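Local coordinates for folylpolyglutamate synthase protein FOLC (PDB 2VOS), which probably adds L-glutamate to dihydropteroate and, one residue after another, to tetrahydrofolates, using ATP and magnesium and releasing ADP and phosphate, at residues A[268-279]-A[288-299]; A[334-343]-A[479-487]. All coordinates share one frame; numbering follows the deposited sequence.

Interaction 1: residues A[268-279]-A[288-299]. With ADP (adenosine-5'-diphosphate), chain B.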
loop_
_atom_site.group_PDB
_atom_site.type_symbol
_atom_site.label_atom_id
_atom_site.label_comp_id
_atom_site.label_asym_id
_atom_site.label_seq_id
_atom_site.Cartn_x
_atom_site.Cartn_y
_atom_site.Cartn_z
ATOM N N ARG A 268 18.635 -12.172 7.886
ATOM C CA ARG A 268 18.347 -10.763 7.944
ATOM C C ARG A 268 19.005 -10.177 9.177
ATOM O O ARG A 268 19.021 -10.828 10.231
ATOM C CB ARG A 268 16.842 -10.626 7.966
ATOM C CG ARG A 268 16.291 -9.734 8.926
ATOM C CD ARG A 268 14.722 -9.768 8.777
ATOM N NE ARG A 268 14.368 -8.384 8.813
ATOM C CZ ARG A 268 14.137 -7.681 9.919
ATOM N NH1 ARG A 268 14.124 -8.282 11.103
ATOM N NH2 ARG A 268 13.880 -6.377 9.807
ATOM N N GLN A 269 19.643 -9.021 9.035
ATOM C CA GLN A 269 20.262 -8.329 10.154
ATOM C C GLN A 269 19.763 -6.886 10.105
ATOM O O GLN A 269 19.767 -6.282 9.045
ATOM C CB GLN A 269 21.754 -8.218 9.967
ATOM C CG GLN A 269 22.587 -9.369 10.393
ATOM C CD GLN A 269 23.953 -8.854 10.741
ATOM O OE1 GLN A 269 24.232 -7.648 10.569
ATOM N NE2 GLN A 269 24.812 -9.734 11.261
ATOM N N ILE A 270 19.415 -6.329 11.253
ATOM C CA ILE A 270 19.160 -4.909 11.370
ATOM C C ILE A 270 20.441 -4.142 11.025
ATOM O O ILE A 270 21.562 -4.577 11.358
ATOM C CB ILE A 270 18.777 -4.557 12.826
ATOM C CG1 ILE A 270 17.657 -5.477 13.274
ATOM C CG2 ILE A 270 18.400 -3.094 12.961
ATOM C CD1 ILE A 270 16.616 -5.677 12.252
ATOM N N ALA A 271 20.277 -2.967 10.406
ATOM C CA ALA A 271 21.413 -2.195 9.929
ATOM C C ALA A 271 21.031 -0.717 10.095
ATOM O O ALA A 271 19.847 -0.380 10.183
ATOM C CB ALA A 271 21.657 -2.483 8.470
ATOM N N VAL A 272 22.020 0.151 10.145
ATOM C CA VAL A 272 21.745 1.591 10.143
ATOM C C VAL A 272 20.884 1.925 8.924
ATOM O O VAL A 272 21.272 1.658 7.768
ATOM C CB VAL A 272 23.056 2.438 10.139
ATOM C CG1 VAL A 272 22.752 3.945 9.897
ATOM C CG2 VAL A 272 23.765 2.365 11.509
ATOM N N GLY A 273 19.701 2.469 9.201
ATOM C CA GLY A 273 18.763 2.910 8.151
ATOM C C GLY A 273 17.817 1.815 7.652
ATOM O O GLY A 273 16.958 2.091 6.796
ATOM N N GLY A 274 17.921 0.581 8.166
ATOM C CA GLY A 274 17.104 -0.476 7.561
ATOM C C GLY A 274 17.571 -1.854 7.951
ATOM O O GLY A 274 17.545 -2.203 9.135
ATOM N N GLN A 275 17.956 -2.679 6.953
ATOM C CA GLN A 275 18.333 -4.050 7.249
ATOM C C GLN A 275 19.121 -4.630 6.073
ATOM O O GLN A 275 19.050 -4.119 4.966
ATOM C CB GLN A 275 17.073 -4.918 7.422
ATOM C CG GLN A 275 16.023 -4.753 6.320
ATOM C CD GLN A 275 14.646 -5.315 6.726
ATOM O OE1 GLN A 275 14.526 -6.539 6.953
ATOM N NE2 GLN A 275 13.623 -4.431 6.862
ATOM N N VAL A 276 19.865 -5.701 6.327
ATOM C CA VAL A 276 20.610 -6.349 5.288
ATOM C C VAL A 276 20.043 -7.765 5.182
ATOM O O VAL A 276 19.871 -8.447 6.187
ATOM C CB VAL A 276 22.082 -6.388 5.669
ATOM C CG1 VAL A 276 22.840 -7.234 4.610
ATOM C CG2 VAL A 276 22.686 -4.922 5.710
ATOM N N LEU A 277 19.767 -8.213 3.968
ATOM C CA LEU A 277 19.098 -9.486 3.715
ATOM C C LEU A 277 19.924 -10.459 2.893
ATOM O O LEU A 277 20.691 -10.073 2.014
ATOM C CB LEU A 277 17.759 -9.216 2.937
ATOM C CG LEU A 277 16.882 -8.114 3.561
ATOM C CD1 LEU A 277 15.630 -7.812 2.638
ATOM C CD2 LEU A 277 16.431 -8.528 4.921
ATOM N N GLN A 278 19.694 -11.739 3.123
ATOM C CA GLN A 278 20.098 -12.738 2.174
ATOM C C GLN A 278 18.828 -13.455 1.738
ATOM O O GLN A 278 18.123 -14.045 2.582
ATOM C CB GLN A 278 21.044 -13.779 2.843
ATOM C CG GLN A 278 21.528 -14.772 1.806
ATOM C CD GLN A 278 22.526 -15.759 2.373
ATOM O OE1 GLN A 278 22.206 -16.513 3.315
ATOM N NE2 GLN A 278 23.747 -15.776 1.784
ATOM N N LEU A 279 18.535 -13.416 0.437
ATOM C CA LEU A 279 17.270 -13.945 -0.078
ATOM C C LEU A 279 17.490 -15.124 -1.023
ATOM O O LEU A 279 18.301 -15.046 -1.947
ATOM C CB LEU A 279 16.520 -12.841 -0.821
ATOM C CG LEU A 279 16.208 -11.539 -0.050
ATOM C CD1 LEU A 279 15.487 -10.446 -0.962
ATOM C CD2 LEU A 279 15.339 -11.796 1.179
ATOM N N ASP A 288 23.843 -9.883 0.668
ATOM C CA ASP A 288 24.187 -8.498 0.977
ATOM C C ASP A 288 23.220 -7.507 0.345
ATOM O O ASP A 288 23.632 -6.492 -0.216
ATOM C CB ASP A 288 25.603 -8.152 0.509
ATOM C CG ASP A 288 26.223 -6.885 1.280
ATOM O OD1 ASP A 288 25.872 -6.665 2.511
ATOM O OD2 ASP A 288 27.096 -6.136 0.667
ATOM N N ILE A 289 21.935 -7.819 0.411
ATOM C CA ILE A 289 20.941 -6.885 -0.015
ATOM C C ILE A 289 20.678 -5.870 1.110
ATOM O O ILE A 289 20.167 -6.248 2.175
ATOM C CB ILE A 289 19.667 -7.593 -0.371
ATOM C CG1 ILE A 289 19.902 -8.412 -1.646
ATOM C CG2 ILE A 289 18.543 -6.544 -0.641
ATOM C CD1 ILE A 289 18.823 -9.435 -1.905
ATOM N N TYR A 290 21.036 -4.610 0.882
ATOM C CA TYR A 290 20.666 -3.575 1.824
ATOM C C TYR A 290 19.315 -3.010 1.446
ATOM O O TYR A 290 19.125 -2.555 0.300
ATOM C CB TYR A 290 21.740 -2.475 1.894
ATOM C CG TYR A 290 21.282 -1.320 2.794
ATOM C CD1 TYR A 290 21.308 -1.431 4.187
ATOM C CD2 TYR A 290 20.828 -0.121 2.250
ATOM C CE1 TYR A 290 20.884 -0.366 5.026
ATOM C CE2 TYR A 290 20.368 0.978 3.103
ATOM C CZ TYR A 290 20.398 0.816 4.475
ATOM O OH TYR A 290 20.014 1.853 5.324
ATOM N N LEU A 291 18.357 -3.065 2.381
ATOM C CA LEU A 291 17.029 -2.499 2.107
ATOM C C LEU A 291 16.842 -1.330 3.076
ATOM O O LEU A 291 16.881 -1.554 4.296
ATOM C CB LEU A 291 15.972 -3.572 2.390
ATOM C CG LEU A 291 14.527 -3.097 2.136
ATOM C CD1 LEU A 291 14.270 -2.921 0.639
ATOM C CD2 LEU A 291 13.574 -4.115 2.716
ATOM N N PRO A 292 16.693 -0.088 2.570
ATOM C CA PRO A 292 16.587 1.014 3.535
ATOM C C PRO A 292 15.142 1.182 4.152
ATOM O O PRO A 292 14.577 2.286 4.120
ATOM C CB PRO A 292 16.969 2.239 2.715
ATOM C CG PRO A 292 16.382 1.922 1.300
ATOM C CD PRO A 292 16.590 0.368 1.175
ATOM N N LEU A 293 14.553 0.100 4.672
ATOM C CA LEU A 293 13.228 0.176 5.274
ATOM C C LEU A 293 13.326 -0.666 6.551
ATOM O O LEU A 293 14.074 -1.669 6.605
ATOM C CB LEU A 293 12.150 -0.471 4.358
ATOM C CG LEU A 293 11.901 0.172 3.004
ATOM C CD1 LEU A 293 10.855 -0.627 2.227
ATOM C CD2 LEU A 293 11.433 1.645 3.224
ATOM N N HIS A 294 12.543 -0.289 7.542
ATOM C CA HIS A 294 12.527 -0.956 8.803
ATOM C C HIS A 294 11.414 -2.008 8.788
ATOM O O HIS A 294 10.374 -1.837 8.164
ATOM C CB HIS A 294 12.243 0.061 9.922
ATOM C CG HIS A 294 13.199 1.217 9.981
ATOM N ND1 HIS A 294 14.539 1.070 10.284
ATOM C CD2 HIS A 294 12.987 2.551 9.822
ATOM C CE1 HIS A 294 15.116 2.263 10.259
ATOM N NE2 HIS A 294 14.196 3.175 9.990
ATOM N N GLY A 295 11.630 -3.095 9.510
ATOM C CA GLY A 295 10.560 -4.050 9.765
ATOM C C GLY A 295 10.828 -5.415 9.154
ATOM O O GLY A 295 11.204 -5.506 7.982
ATOM N N GLU A 296 10.632 -6.470 9.946
ATOM C CA GLU A 296 10.706 -7.820 9.396
ATOM C C GLU A 296 9.700 -7.987 8.249
ATOM O O GLU A 296 9.953 -8.686 7.274
ATOM C CB GLU A 296 10.488 -8.916 10.471
ATOM C CG GLU A 296 10.661 -10.316 9.832
ATOM C CD GLU A 296 10.214 -11.462 10.689
ATOM O OE1 GLU A 296 10.196 -11.286 11.944
ATOM O OE2 GLU A 296 9.889 -12.544 10.101
ATOM N N HIS A 297 8.531 -7.390 8.368
ATOM C CA HIS A 297 7.551 -7.520 7.291
ATOM C C HIS A 297 8.087 -7.010 5.960
ATOM O O HIS A 297 7.703 -7.535 4.893
ATOM C CB HIS A 297 6.268 -6.761 7.588
ATOM C CG HIS A 297 6.468 -5.304 7.935
ATOM N ND1 HIS A 297 7.046 -4.904 9.121
ATOM C CD2 HIS A 297 6.059 -4.167 7.315
ATOM C CE1 HIS A 297 7.075 -3.580 9.162
ATOM N NE2 HIS A 297 6.421 -3.113 8.114
ATOM N N GLN A 298 8.925 -5.975 5.989
ATOM C CA GLN A 298 9.499 -5.499 4.719
ATOM C C GLN A 298 10.507 -6.516 4.099
ATOM O O GLN A 298 10.706 -6.539 2.910
ATOM C CB GLN A 298 10.094 -4.086 4.835
ATOM C CG GLN A 298 9.000 -3.027 5.214
ATOM C CD GLN A 298 8.050 -2.740 4.065
ATOM O OE1 GLN A 298 8.086 -3.394 3.029
ATOM N NE2 GLN A 298 7.229 -1.718 4.215
ATOM N N ALA A 299 11.150 -7.331 4.917
ATOM C CA ALA A 299 11.980 -8.385 4.344
ATOM C C ALA A 299 11.135 -9.379 3.557
ATOM O O ALA A 299 11.553 -9.894 2.517
ATOM C CB ALA A 299 12.799 -9.138 5.494
HETATM P PB ADP B . -1.272 -2.090 1.265
HETATM O O1B ADP B . -0.942 -1.392 -0.028
HETATM O O2B ADP B . -2.301 -1.358 2.081
HETATM O O3B ADP B . -1.516 -3.566 1.183
HETATM P PA ADP B . 1.281 -1.023 2.330
HETATM O O1A ADP B . 0.749 0.367 2.014
HETATM O O2A ADP B . 2.662 -1.531 1.948
HETATM O O3A ADP B . 0.096 -2.137 2.144
HETATM O "O5'" ADP B . 1.342 -1.005 3.953
HETATM C "C5'" ADP B . 0.319 -0.475 4.809
HETATM C "C4'" ADP B . 0.800 -0.750 6.250
HETATM O "O4'" ADP B . 0.827 -2.188 6.470
HETATM C "C3'" ADP B . 2.254 -0.365 6.515
HETATM O "O3'" ADP B . 2.339 0.888 7.164
HETATM C "C2'" ADP B . 2.837 -1.348 7.491
HETATM O "O2'" ADP B . 2.324 -0.981 8.817
HETATM C "C1'" ADP B . 2.023 -2.579 7.189
HETATM N N9 ADP B . 2.649 -3.594 6.294
HETATM C C8 ADP B . 3.194 -3.484 5.036
HETATM N N7 ADP B . 3.587 -4.715 4.593
HETATM C C5 ADP B . 3.183 -5.621 5.532
HETATM C C6 ADP B . 3.232 -7.078 5.697
HETATM N N6 ADP B . 3.795 -7.862 4.754
HETATM N N1 ADP B . 2.747 -7.567 6.845
HETATM C C2 ADP B . 2.221 -6.843 7.867
HETATM N N3 ADP B . 2.107 -5.491 7.787
HETATM C C4 ADP B . 2.590 -4.879 6.656
HETATM O O HOH W 1 16.283 4.388 5.898
HETATM O O HOH W 2 15.928 -1.195 11.011
#
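Gln-275 and Leu-291 form a hydrogen-bonded pair in the antiparallel hairpin of strands 274-281 and 284-291, two of the three strands of a small sheet in the Mur ligase middle domain. Leu-277 and Ile-289 make the next such pair. After Leu-291 an inverse gamma turn at Pro-292 swings the chain past Gly-274 toward helix 296-312, and the Gln-275 side chain ties it down. Its CG sits between the backbone N and the carbonyl carbon (chi1 48°) and the rest runs out extended, carrying the amide to the start of that helix. Gln-275 NE2 uses both hydrogens: one goes to Leu-293 O at 2.8 Å, the other to Gly-295 O at 2.9 Å. Both acceptors lie close to the amide plane, although NE2 stands above each carbonyl plane. The amide cannot easily flip, because Gln-275 OE1 takes the N-H of Arg-268 NE at 2.6 Å and a weak bond from Arg-268 NH2. That arginine lays one guanidinium face over Glu-296 CA and also salt-bridges Glu-369.

On the face that carries Gln-275, Leu-277 CD2 rests on Ala-299 CB at 3.7 Å and Leu-279 CD1 meets Ile-289 CD1; helix 323-331 packs on Leu-279, Ile-289 and Leu-291. Tyr-290 and Val-276 lie on the other face. With CG anti to the backbone N (chi1 175°), the tyrosine ring reaches along the hairpin, Val-276 CG2 and Ala-271 CB at its edge, toward the type II turn 271-274. There Tyr-290 OH donates to Val-272 O at 2.8 Å, in the carbonyl plane and on a lone pair.

Interaction 2: residues A[334-343]-A[479-487]. With ADP (adenosine-5'-diphosphate), chain B.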
loop_
_atom_site.group_PDB
_atom_site.type_symbol
_atom_site.label_atom_id
_atom_site.label_comp_id
_atom_site.label_asym_id
_atom_site.label_seq_id
_atom_site.Cartn_x
_atom_site.Cartn_y
_atom_site.Cartn_z
ATOM N N THR A 334 11.853 3.171 -1.904
ATOM C CA THR A 334 11.246 4.014 -0.829
ATOM C C THR A 334 9.843 3.483 -0.605
ATOM O O THR A 334 9.258 2.798 -1.489
ATOM C CB THR A 334 11.175 5.502 -1.174
ATOM O OG1 THR A 334 10.445 5.621 -2.399
ATOM C CG2 THR A 334 12.573 6.087 -1.377
ATOM N N SER A 335 9.306 3.684 0.601
ATOM C CA SER A 335 7.866 3.403 0.797
ATOM C C SER A 335 7.329 4.493 1.757
ATOM O O SER A 335 7.289 4.314 2.957
ATOM C CB SER A 335 7.644 1.999 1.344
ATOM O OG SER A 335 6.242 1.656 1.257
ATOM N N PRO A 336 6.993 5.652 1.205
ATOM C CA PRO A 336 6.603 6.797 1.985
ATOM C C PRO A 336 5.432 6.417 2.886
ATOM O O PRO A 336 4.575 5.636 2.509
ATOM C CB PRO A 336 6.156 7.827 0.977
ATOM C CG PRO A 336 6.591 7.266 -0.452
ATOM C CD PRO A 336 6.956 5.856 -0.269
ATOM N N GLY A 337 5.467 6.940 4.094
ATOM C CA GLY A 337 4.398 6.681 5.067
ATOM C C GLY A 337 4.363 5.268 5.579
ATOM O O GLY A 337 3.397 4.924 6.248
ATOM N N ARG A 338 5.367 4.413 5.283
ATOM C CA ARG A 338 5.480 3.083 5.955
ATOM C C ARG A 338 6.712 3.084 6.872
ATOM O O ARG A 338 7.877 3.013 6.416
ATOM C CB ARG A 338 5.561 1.912 4.953
ATOM C CG ARG A 338 4.182 1.577 4.296
ATOM C CD ARG A 338 3.573 2.805 3.654
ATOM N NE ARG A 338 2.393 2.531 2.824
ATOM C CZ ARG A 338 1.717 3.457 2.127
ATOM N NH1 ARG A 338 2.058 4.746 2.137
ATOM N NH2 ARG A 338 0.665 3.103 1.413
ATOM N N LEU A 339 6.441 3.252 8.166
ATOM C CA LEU A 339 7.460 3.419 9.178
ATOM C C LEU A 339 8.542 4.380 8.705
ATOM O O LEU A 339 9.746 4.049 8.687
ATOM C CB LEU A 339 8.081 2.071 9.494
ATOM C CG LEU A 339 8.088 1.434 10.899
ATOM C CD1 LEU A 339 7.654 2.276 12.047
ATOM C CD2 LEU A 339 7.451 0.052 10.809
ATOM N N GLU A 340 8.108 5.557 8.270
ATOM C CA GLU A 340 9.012 6.512 7.684
ATOM C C GLU A 340 9.328 7.578 8.747
ATOM O O GLU A 340 8.425 8.155 9.349
ATOM C CB GLU A 340 8.369 7.176 6.448
ATOM C CG GLU A 340 9.338 8.097 5.696
ATOM C CD GLU A 340 8.656 8.837 4.559
ATOM O OE1 GLU A 340 7.402 8.815 4.514
ATOM O OE2 GLU A 340 9.354 9.483 3.745
ATOM N N ARG A 341 10.596 7.862 8.952
ATOM C CA ARG A 341 11.013 8.843 9.960
ATOM C C ARG A 341 10.988 10.226 9.396
ATOM O O ARG A 341 11.654 10.485 8.368
ATOM C CB ARG A 341 12.457 8.568 10.334
ATOM C CG ARG A 341 12.622 7.633 11.485
ATOM C CD ARG A 341 14.010 7.839 12.190
ATOM N NE ARG A 341 15.167 7.916 11.272
ATOM C CZ ARG A 341 16.368 8.394 11.614
ATOM N NH1 ARG A 341 16.614 8.793 12.883
ATOM N NH2 ARG A 341 17.341 8.456 10.710
HETATM N N MSE A 342 10.249 11.114 10.067
HETATM C CA MSE A 342 10.153 12.515 9.664
HETATM C C MSE A 342 11.277 13.348 10.277
HETATM O O MSE A 342 11.650 14.385 9.695
HETATM C CB MSE A 342 8.817 13.165 10.118
HETATM C CG MSE A 342 7.562 12.562 9.497
HETATM SE SE MSE A 342 7.484 12.891 7.607
HETATM C CE MSE A 342 8.355 11.236 7.007
ATOM N N ARG A 343 11.791 12.931 11.438
ATOM C CA ARG A 343 12.898 13.636 12.048
ATOM C C ARG A 343 13.415 12.803 13.230
ATOM O O ARG A 343 12.822 11.766 13.548
ATOM C CB ARG A 343 12.424 14.993 12.623
ATOM C CG ARG A 343 11.323 14.834 13.736
ATOM C CD ARG A 343 11.083 16.148 14.596
ATOM N NE ARG A 343 12.343 16.474 15.257
ATOM C CZ ARG A 343 13.125 17.476 14.906
ATOM N NH1 ARG A 343 12.693 18.315 13.957
ATOM N NH2 ARG A 343 14.287 17.679 15.560
ATOM N N ARG A 479 2.534 13.667 6.730
ATOM C CA ARG A 479 3.645 13.795 5.856
ATOM C C ARG A 479 3.666 15.236 5.239
ATOM O O ARG A 479 4.741 15.869 5.062
ATOM C CB ARG A 479 3.606 12.691 4.778
ATOM C CG ARG A 479 4.969 12.511 4.071
ATOM C CD ARG A 479 5.018 11.166 3.242
ATOM N NE ARG A 479 6.402 10.826 2.906
ATOM C CZ ARG A 479 7.077 11.331 1.882
ATOM N NH1 ARG A 479 6.506 12.198 1.051
ATOM N NH2 ARG A 479 8.352 10.980 1.697
ATOM N N THR A 480 2.487 15.746 4.889
ATOM C CA THR A 480 2.339 17.091 4.359
ATOM C C THR A 480 2.662 18.160 5.441
ATOM O O THR A 480 3.335 19.146 5.161
ATOM C CB THR A 480 0.910 17.251 3.833
ATOM O OG1 THR A 480 0.736 16.446 2.650
ATOM C CG2 THR A 480 0.582 18.724 3.530
ATOM N N LEU A 481 2.205 17.971 6.670
ATOM C CA LEU A 481 2.601 18.838 7.775
ATOM C C LEU A 481 4.125 18.939 7.938
ATOM O O LEU A 481 4.650 20.010 8.270
ATOM C CB LEU A 481 1.981 18.381 9.100
ATOM C CG LEU A 481 0.452 18.551 9.186
ATOM C CD1 LEU A 481 -0.073 18.012 10.543
ATOM C CD2 LEU A 481 0.024 20.056 8.926
ATOM N N PHE A 482 4.835 17.835 7.711
ATOM C CA PHE A 482 6.285 17.832 7.839
ATOM C C PHE A 482 6.983 18.293 6.571
ATOM O O PHE A 482 8.198 18.257 6.483
ATOM C CB PHE A 482 6.755 16.423 8.274
ATOM C CG PHE A 482 6.661 16.225 9.759
ATOM C CD1 PHE A 482 7.680 16.682 10.563
ATOM C CD2 PHE A 482 5.548 15.619 10.354
ATOM C CE1 PHE A 482 7.627 16.544 11.887
ATOM C CE2 PHE A 482 5.482 15.473 11.673
ATOM C CZ PHE A 482 6.521 15.966 12.467
ATOM N N GLY A 483 6.201 18.717 5.575
ATOM C CA GLY A 483 6.723 19.397 4.401
ATOM C C GLY A 483 7.356 18.500 3.321
ATOM O O GLY A 483 8.177 19.025 2.527
ATOM N N ARG A 484 7.075 17.191 3.311
ATOM C CA ARG A 484 7.717 16.278 2.356
ATOM C C ARG A 484 6.929 16.269 1.051
ATOM O O ARG A 484 5.688 16.350 1.061
ATOM C CB ARG A 484 7.808 14.853 2.916
ATOM C CG ARG A 484 8.424 14.774 4.290
ATOM C CD ARG A 484 9.881 15.145 4.307
ATOM N NE ARG A 484 10.312 15.798 5.557
ATOM C CZ ARG A 484 11.077 15.221 6.477
ATOM N NH1 ARG A 484 11.481 13.974 6.301
ATOM N NH2 ARG A 484 11.439 15.879 7.561
ATOM N N ASP A 485 7.623 16.215 -0.074
ATOM C CA ASP A 485 6.972 16.212 -1.380
ATOM C C ASP A 485 6.445 14.823 -1.635
ATOM O O ASP A 485 7.085 13.870 -1.256
ATOM C CB ASP A 485 8.018 16.499 -2.444
ATOM C CG ASP A 485 8.479 17.945 -2.407
ATOM O OD1 ASP A 485 7.699 18.793 -1.903
ATOM O OD2 ASP A 485 9.603 18.197 -2.878
ATOM N N PRO A 486 5.322 14.707 -2.304
ATOM C CA PRO A 486 4.752 13.383 -2.648
ATOM C C PRO A 486 5.734 12.523 -3.437
ATOM O O PRO A 486 6.421 13.060 -4.327
ATOM C CB PRO A 486 3.585 13.751 -3.580
ATOM C CG PRO A 486 3.137 15.138 -3.034
ATOM C CD PRO A 486 4.417 15.827 -2.673
ATOM N N GLN A 487 5.797 11.217 -3.139
ATOM C CA GLN A 487 6.768 10.304 -3.782
ATOM C C GLN A 487 6.133 9.055 -4.459
ATOM O O GLN A 487 6.869 8.155 -4.871
ATOM C CB GLN A 487 7.792 9.782 -2.754
ATOM C CG GLN A 487 9.009 10.654 -2.479
ATOM C CD GLN A 487 10.085 9.837 -1.757
ATOM O OE1 GLN A 487 9.792 8.813 -1.122
ATOM N NE2 GLN A 487 11.314 10.262 -1.875
HETATM P PB ADP B . -1.272 -2.090 1.265
HETATM O O1B ADP B . -0.942 -1.392 -0.028
HETATM O O2B ADP B . -2.301 -1.358 2.081
HETATM O O3B ADP B . -1.516 -3.566 1.183
HETATM P PA ADP B . 1.281 -1.023 2.330
HETATM O O1A ADP B . 0.749 0.367 2.014
HETATM O O2A ADP B . 2.662 -1.531 1.948
HETATM O O3A ADP B . 0.096 -2.137 2.144
HETATM O "O5'" ADP B . 1.342 -1.005 3.953
HETATM C "C5'" ADP B . 0.319 -0.475 4.809
HETATM C "C4'" ADP B . 0.800 -0.750 6.250
HETATM O "O4'" ADP B . 0.827 -2.188 6.470
HETATM C "C3'" ADP B . 2.254 -0.365 6.515
HETATM O "O3'" ADP B . 2.339 0.888 7.164
HETATM C "C2'" ADP B . 2.837 -1.348 7.491
HETATM O "O2'" ADP B . 2.324 -0.981 8.817
HETATM C "C1'" ADP B . 2.023 -2.579 7.189
HETATM N N9 ADP B . 2.649 -3.594 6.294
HETATM C C8 ADP B . 3.194 -3.484 5.036
HETATM N N7 ADP B . 3.587 -4.715 4.593
HETATM C C5 ADP B . 3.183 -5.621 5.532
HETATM C C6 ADP B . 3.232 -7.078 5.697
HETATM N N6 ADP B . 3.795 -7.862 4.754
HETATM N N1 ADP B . 2.747 -7.567 6.845
HETATM C C2 ADP B . 2.221 -6.843 7.867
HETATM N N3 ADP B . 2.107 -5.491 7.787
HETATM C C4 ADP B . 2.590 -4.879 6.656
HETATM O O HOH W 3 10.607 7.647 1.931
#
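Glu-340 and Arg-479 meet because both chains are stretched: each has CG anti to its own backbone nitrogen (chi1 -174° and -163°), Glu-340 stays extended beyond CG, and Arg-479 runs straight out to NE. They cross at about a right angle, yet carboxylate and guanidinium end nearly coplanar. The grip is side-on, Arg-479 NE to Glu-340 OE1 at 2.8 Å and Arg-479 NH2 to Glu-340 OE2 at 2.7 Å, each oxygen using its syn lone pair. OE1 also takes Gly-337 N from above the carboxylate plane, which ties the type II turn 335-338 to the salt bridge. Pro-336 CB lies over one guanidinium face, offset toward its rim, and Arg-484 CB likewise over the opposite face, while Arg-479 NH1 donates to Asp-485 O and to Gln-102.

Selenomethionine Met-342 lays CB over the face of the Phe-482 ring, a CH-pi contact 3.8 Å from the centroid. Bends at chi2 and chi3 shape the chain beyond, where Met-342 SE lies 3.7 Å from Phe-482 CB, oblique to the ring in a Met-aromatic contact. In the conformer described, Arg-484 NH2 donates to Met-342 O.

Helix 472-481 closes in a Schellman motif at Gly-483, and the tail touches 334-343 again at Arg-484 and Gln-487. Strand 340-343, outermost in the ligase-domain sheet, is flanked by strand 347-350, whose Ile-350 packs on Glu-340 and Arg-479, while Arg-80 of helix 75-88 binds both Thr-334 OG1 and Gln-487 O.

In the fold
Interactions 1 and 2 follow one another along the chain, their centres about 19 Å apart, and both reach the bound ADP. In 288-299, His-297 packs against the adenine, with CB 3.6 Å from C6 of the nucleotide. From 334-343, Arg-338 holds the alpha-phosphate, NE and NH2 each 2.8 Å from O1A, and its NH1 is tied back to Pro-336 O. Gly-74, Lys-75, Thr-76 and Ser-77 bind the nucleotide too. The two contacts touch directly beside the pocket: His-294 CD2 lies 3.7 Å from Leu-339 O, and His-297 CE1 lies 4.0 Å from Leu-339 CD2. A middle-domain segment and a ligase-domain segment thus meet beside the ADP, one at its adenine, the other at its alpha-phosphate.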